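Local coordinates for cell wall surface anchor family protein (Streptococcus agalactiae serogroup V, PDB 3PF2) that forms the backbone of the type 1 pilus of group B Streptococcus as its major pilin, this chain being a C-terminal fragment that binds calcium, at residues K184-K189 / I286-S291; E249-A254 / T293-K298. All coordinates share one frame; numbering follows the deposited sequence.

Contact 1 (K184-K189 / I286-S291); sequences KRFVKK and IEFTVS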
loop_
_atom_site.group_PDB
_atom_site.type_symbol
_atom_site.label_atom_id
_atom_site.label_comp_id
_atom_site.label_asym_id
_atom_site.label_seq_id
_atom_site.Cartn_x
_atom_site.Cartn_y
_atom_site.Cartn_z
ATOM N N LYS A 184 4.285 7.785 -14.669
ATOM C CA LYS A 184 5.072 8.638 -15.555
ATOM C C LYS A 184 4.373 8.808 -16.891
ATOM O O LYS A 184 3.692 7.898 -17.355
ATOM C CB LYS A 184 6.479 8.059 -15.762
ATOM C CG LYS A 184 7.407 8.984 -16.554
ATOM C CD LYS A 184 7.884 10.220 -15.738
ATOM C CE LYS A 184 8.740 11.115 -16.651
ATOM N NZ LYS A 184 9.007 12.433 -16.022
ATOM N N ARG A 185 4.548 9.979 -17.498
ATOM C CA ARG A 185 3.985 10.290 -18.815
ATOM C C ARG A 185 5.135 10.468 -19.795
ATOM O O ARG A 185 6.196 10.946 -19.421
ATOM C CB ARG A 185 3.158 11.580 -18.739
ATOM C CG ARG A 185 1.973 11.453 -17.759
ATOM C CD ARG A 185 1.109 12.714 -17.704
ATOM N NE ARG A 185 0.308 12.858 -18.924
ATOM C CZ ARG A 185 0.226 13.963 -19.657
ATOM N NH1 ARG A 185 0.867 15.073 -19.307
ATOM N NH2 ARG A 185 -0.529 13.970 -20.750
ATOM N N PHE A 186 4.896 10.094 -21.047
ATOM C CA PHE A 186 5.899 10.163 -22.093
ATOM C C PHE A 186 5.296 10.694 -23.385
ATOM O O PHE A 186 4.102 10.537 -23.642
ATOM C CB PHE A 186 6.419 8.762 -22.413
ATOM C CG PHE A 186 7.016 8.050 -21.242
ATOM C CD1 PHE A 186 8.330 8.302 -20.875
ATOM C CD2 PHE A 186 6.260 7.142 -20.510
ATOM C CE1 PHE A 186 8.909 7.642 -19.778
ATOM C CE2 PHE A 186 6.819 6.469 -19.399
ATOM C CZ PHE A 186 8.149 6.723 -19.038
ATOM N N VAL A 187 6.153 11.262 -24.223
ATOM C CA VAL A 187 5.772 11.582 -25.599
ATOM C C VAL A 187 6.930 11.241 -26.538
ATOM O O VAL A 187 8.095 11.597 -26.273
ATOM C CB VAL A 187 5.275 13.051 -25.745
ATOM C CG1 VAL A 187 6.352 14.058 -25.332
ATOM C CG2 VAL A 187 4.780 13.292 -27.172
ATOM N N LYS A 188 6.610 10.505 -27.606
ATOM C CA LYS A 188 7.605 10.046 -28.571
ATOM C C LYS A 188 7.642 11.019 -29.742
ATOM O O LYS A 188 6.609 11.322 -30.320
ATOM C CB LYS A 188 7.267 8.640 -29.071
ATOM C CG LYS A 188 8.330 8.013 -30.001
ATOM C CD LYS A 188 9.613 7.675 -29.242
ATOM C CE LYS A 188 10.653 6.985 -30.129
ATOM N NZ LYS A 188 11.187 7.890 -31.202
ATOM N N LYS A 189 8.832 11.504 -30.067
ATOM C CA LYS A 189 8.997 12.502 -31.123
ATOM C C LYS A 189 10.188 12.161 -32.012
ATOM O O LYS A 189 10.956 11.244 -31.719
ATOM C CB LYS A 189 9.175 13.910 -30.517
ATOM C CG LYS A 189 7.966 14.420 -29.723
ATOM C CD LYS A 189 8.181 15.869 -29.285
ATOM C CE LYS A 189 7.047 16.365 -28.416
ATOM N NZ LYS A 189 7.193 17.845 -28.181
ATOM N N ILE A 286 16.569 3.906 -22.145
ATOM C CA ILE A 286 16.106 5.234 -21.747
ATOM C C ILE A 286 15.713 5.193 -20.277
ATOM O O ILE A 286 14.848 4.409 -19.894
ATOM C CB ILE A 286 14.851 5.628 -22.559
ATOM C CG1 ILE A 286 15.172 5.634 -24.065
ATOM C CG2 ILE A 286 14.275 6.975 -22.056
ATOM C CD1 ILE A 286 14.065 5.093 -24.917
ATOM N N GLU A 287 16.336 6.033 -19.464
ATOM C CA GLU A 287 15.992 6.087 -18.045
ATOM C C GLU A 287 14.878 7.095 -17.804
ATOM O O GLU A 287 14.745 8.076 -18.535
ATOM C CB GLU A 287 17.227 6.421 -17.200
ATOM C CG GLU A 287 18.267 5.308 -17.200
ATOM C CD GLU A 287 19.388 5.505 -16.184
ATOM O OE1 GLU A 287 19.427 6.550 -15.491
ATOM O OE2 GLU A 287 20.231 4.585 -16.076
ATOM N N PHE A 288 14.050 6.837 -16.793
ATOM C CA PHE A 288 13.122 7.854 -16.299
ATOM C C PHE A 288 12.946 7.690 -14.809
ATOM O O PHE A 288 13.321 6.664 -14.260
ATOM C CB PHE A 288 11.759 7.793 -17.011
ATOM C CG PHE A 288 10.960 6.544 -16.749
ATOM C CD1 PHE A 288 9.964 6.517 -15.748
ATOM C CD2 PHE A 288 11.144 5.408 -17.531
ATOM C CE1 PHE A 288 9.180 5.368 -15.523
ATOM C CE2 PHE A 288 10.373 4.245 -17.316
ATOM C CZ PHE A 288 9.383 4.226 -16.322
ATOM N N THR A 289 12.392 8.706 -14.150
ATOM C CA THR A 289 12.139 8.579 -12.719
ATOM C C THR A 289 10.666 8.756 -12.397
ATOM O O THR A 289 9.971 9.549 -13.032
ATOM C CB THR A 289 12.956 9.559 -11.876
ATOM O OG1 THR A 289 12.732 10.887 -12.348
ATOM C CG2 THR A 289 14.449 9.248 -11.955
ATOM N N VAL A 290 10.218 7.978 -11.422
ATOM C CA VAL A 290 8.906 8.113 -10.823
ATOM C C VAL A 290 9.095 8.800 -9.476
ATOM O O VAL A 290 9.913 8.357 -8.657
ATOM C CB VAL A 290 8.248 6.734 -10.618
ATOM C CG1 VAL A 290 6.913 6.893 -9.864
ATOM C CG2 VAL A 290 8.010 6.073 -11.973
ATOM N N SER A 291 8.371 9.902 -9.281
ATOM C CA SER A 291 8.453 10.716 -8.061
ATOM C C SER A 291 7.049 11.085 -7.607
ATOM O O SER A 291 6.066 10.660 -8.201
ATOM C CB SER A 291 9.223 12.003 -8.353
ATOM O OG SER A 291 8.447 12.876 -9.177
HETATM O O HOH W 1 12.091 11.080 -15.759
HETATM O O HOH W 2 10.255 12.318 -13.411
#
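Phe-186 drives its edge into the face of Phe-288 in a T-shaped stack, and this is the tight half of the contact. The ring planes stand 87° apart with centroids separated by 4.9 Å, and Phe-186 CZ sits over the middle of the Phe-288 ring, 3.6 Å from its CD2. With Phe-288 CG set between its own backbone N and carbonyl carbon (chi1 66°), the ring turns a face to Phe-186 CZ. Beside the stack, the aliphatic part of Lys-184 runs past Phe-288 in the opposite direction, Lys-184 CG coming within 3.6 Å of Phe-288 CD1, and a bend at chi2 (73°) carries the lysine chain on until its CD lies near the carbonyl of Thr-289.

Beyond that point the contact turns wet. The segments share no direct hydrogen bond; instead one water accepts a hydrogen bond from Lys-184 NZ at 2.9 Å and donates one to Thr-289 O at 2.8 Å, while a second water accepts from Thr-289 N at 2.9 Å and only weakly from Lys-184 NZ. The ammonium group also has a salt bridge to Asp-312.

In the fold, strand 178-190 packs across a sandwich core against strand 286-290, an edge strand of a four-stranded sheet. Leu-204 of strand 201-206 touches Phe-288, Phe-248 of strand 247-253 stacks on Phe-186, and farther along strand 178-190 Lys-188 is joined by an isopeptide bond to Asn-316 of strand 312-316.

Contact 2 (E249-A254 / T293-K298); sequences EIKGLA and TSYNTK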
loop_
_atom_site.group_PDB
_atom_site.type_symbol
_atom_site.label_atom_id
_atom_site.label_comp_id
_atom_site.label_asym_id
_atom_site.label_seq_id
_atom_site.Cartn_x
_atom_site.Cartn_y
_atom_site.Cartn_z
ATOM N N GLU A 249 1.852 6.216 -21.240
ATOM C CA GLU A 249 1.985 6.383 -19.788
ATOM C C GLU A 249 2.166 5.039 -19.106
ATOM O O GLU A 249 1.841 3.997 -19.671
ATOM C CB GLU A 249 0.724 7.046 -19.208
ATOM C CG GLU A 249 0.405 8.435 -19.764
ATOM C CD GLU A 249 -0.836 9.037 -19.156
ATOM O OE1 GLU A 249 -1.563 8.316 -18.427
ATOM O OE2 GLU A 249 -1.075 10.239 -19.410
ATOM N N ILE A 250 2.701 5.063 -17.883
ATOM C CA ILE A 250 2.648 3.895 -17.012
ATOM C C ILE A 250 2.134 4.382 -15.659
ATOM O O ILE A 250 2.605 5.401 -15.140
ATOM C CB ILE A 250 4.023 3.165 -16.910
ATOM C CG1 ILE A 250 3.930 1.910 -16.026
ATOM C CG2 ILE A 250 5.114 4.106 -16.383
ATOM C CD1 ILE A 250 3.079 0.783 -16.616
ATOM N N LYS A 251 1.170 3.658 -15.099
ATOM C CA LYS A 251 0.557 4.046 -13.829
ATOM C C LYS A 251 0.763 2.967 -12.779
ATOM O O LYS A 251 0.527 1.782 -13.031
ATOM C CB LYS A 251 -0.944 4.329 -13.996
ATOM C CG LYS A 251 -1.260 5.391 -15.050
ATOM C CD LYS A 251 -2.740 5.748 -15.099
ATOM C CE LYS A 251 -3.116 6.655 -13.936
ATOM N NZ LYS A 251 -4.441 7.336 -14.123
ATOM N N GLY A 252 1.228 3.383 -11.610
ATOM C CA GLY A 252 1.272 2.480 -10.470
ATOM C C GLY A 252 2.604 1.823 -10.179
ATOM O O GLY A 252 2.647 0.674 -9.751
ATOM N N LEU A 253 3.703 2.532 -10.425
ATOM C CA LEU A 253 5.012 2.040 -10.013
ATOM C C LEU A 253 5.491 2.636 -8.693
ATOM O O LEU A 253 5.305 3.828 -8.431
ATOM C CB LEU A 253 6.068 2.327 -11.085
ATOM C CG LEU A 253 5.767 1.776 -12.475
ATOM C CD1 LEU A 253 6.824 2.334 -13.438
ATOM C CD2 LEU A 253 5.730 0.234 -12.507
ATOM N N ALA A 254 6.168 1.809 -7.897
ATOM C CA ALA A 254 6.701 2.252 -6.607
ATOM C C ALA A 254 7.675 3.413 -6.750
ATOM O O ALA A 254 8.451 3.461 -7.693
ATOM C CB ALA A 254 7.401 1.091 -5.894
ATOM N N THR A 293 5.670 13.826 -8.133
ATOM C CA THR A 293 5.097 14.770 -9.092
ATOM C C THR A 293 5.325 14.402 -10.562
ATOM O O THR A 293 5.209 15.258 -11.447
ATOM C CB THR A 293 5.610 16.221 -8.838
ATOM O OG1 THR A 293 7.050 16.250 -8.940
ATOM C CG2 THR A 293 5.187 16.706 -7.455
ATOM N N SER A 294 5.623 13.137 -10.833
ATOM C CA SER A 294 5.919 12.712 -12.210
ATOM C C SER A 294 4.668 12.330 -13.004
ATOM O O SER A 294 4.753 11.999 -14.187
ATOM C CB SER A 294 6.959 11.563 -12.213
ATOM O OG SER A 294 6.553 10.490 -11.379
ATOM N N TYR A 295 3.497 12.383 -12.362
ATOM C CA TYR A 295 2.250 12.066 -13.057
ATOM C C TYR A 295 1.245 13.203 -12.841
ATOM O O TYR A 295 0.706 13.747 -13.793
ATOM C CB TYR A 295 1.653 10.712 -12.624
ATOM C CG TYR A 295 0.527 10.282 -13.558
ATOM C CD1 TYR A 295 0.803 9.584 -14.734
ATOM C CD2 TYR A 295 -0.802 10.596 -13.274
ATOM C CE1 TYR A 295 -0.215 9.202 -15.600
ATOM C CE2 TYR A 295 -1.828 10.213 -14.121
ATOM C CZ TYR A 295 -1.526 9.523 -15.291
ATOM O OH TYR A 295 -2.531 9.140 -16.147
ATOM N N ASN A 296 1.007 13.529 -11.581
ATOM C CA ASN A 296 0.229 14.690 -11.158
ATOM C C ASN A 296 1.140 15.766 -10.616
ATOM O O ASN A 296 2.051 15.479 -9.845
ATOM C CB ASN A 296 -0.737 14.264 -10.045
ATOM C CG ASN A 296 -1.671 13.145 -10.476
ATOM O OD1 ASN A 296 -1.817 12.127 -9.778
ATOM N ND2 ASN A 296 -2.309 13.322 -11.620
ATOM N N THR A 297 0.879 17.026 -10.963
ATOM C CA THR A 297 1.727 18.111 -10.470
ATOM C C THR A 297 1.445 18.398 -9.007
ATOM O O THR A 297 2.354 18.775 -8.261
ATOM C CB THR A 297 1.539 19.415 -11.276
ATOM O OG1 THR A 297 0.170 19.839 -11.172
ATOM C CG2 THR A 297 1.912 19.198 -12.754
ATOM N N LYS A 298 0.190 18.210 -8.595
ATOM C CA LYS A 298 -0.198 18.515 -7.215
ATOM C C LYS A 298 -1.066 17.408 -6.571
ATOM O O LYS A 298 -2.243 17.620 -6.269
ATOM C CB LYS A 298 -0.866 19.897 -7.158
ATOM C CG LYS A 298 0.083 21.040 -7.524
ATOM C CD LYS A 298 -0.539 22.431 -7.275
ATOM C CE LYS A 298 0.435 23.550 -7.683
ATOM N NZ LYS A 298 -0.092 24.921 -7.386
#
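The Tyr-295 ring has the carboxylate of Glu-249 at its edge, with OE1 close to the ring plane, whereas CE of Lys-251 comes in obliquely at 3.5 Å from CZ of Tyr-295. Carboxylate and ring are almost perpendicular, their planes 84° apart. The Tyr-295 OH donates a short hydrogen bond of 2.6 Å to Glu-249 OE1, reaching that oxygen from above the carboxylate plane, 36° out of it. Lys-251 NZ adds a weak hydrogen bond to the same Tyr-295 OH at 3.3 Å, so the hydroxyl donates to an acid and accepts from an amine, a pairing that should reinforce its polarity.

Tyr-295 gets there by swinging its ring anti to its backbone N (chi1 -168°), which points the phenol from the loop toward the strand. Glu-249 reaches out with an extended chain. Lys-251 instead bends at its third torsion, laying CD and CE beside the hydroxyl. Both charges have other partners as well: Glu-249 OE2 is in a salt bridge with Arg-185, and Lys-251 NZ in one with Asp-305.

Leu-146 and Ala-307 also touch Tyr-295. Just past Lys-251, Gly-252 and Leu-253 together face Gly-182 in a G1 beta bulge, a classic irregularity of antiparallel pairs, here where strands 247-253 and 178-190 meet in the prealbumin-like, reverse-Ig type domain.

In the fold
Contacts 1 and 2 have their centres 10 Å apart and share one sheet, in which strands 178-190 and 247-253 are antiparallel neighbours. Lys-184 N lies 3.0 Å from Ile-250 O, a probable backbone hydrogen bond, and Arg-185 NE meets Glu-249 OE2, also at 3.0 Å, so two neighbouring strands, one from each contact, are joined by backbone and by side chain. The other two segments follow each other in sequence: the chain leaves strand 286-290 and enters the loop of Tyr-295, and at that turn Thr-289 O, still on the strand, packs 3.7 Å from Ser-294 CB in the loop. Contact 1 thus spans the sandwich, while contact 2 ties the loop to the sheet; both lie away from the calcium sites.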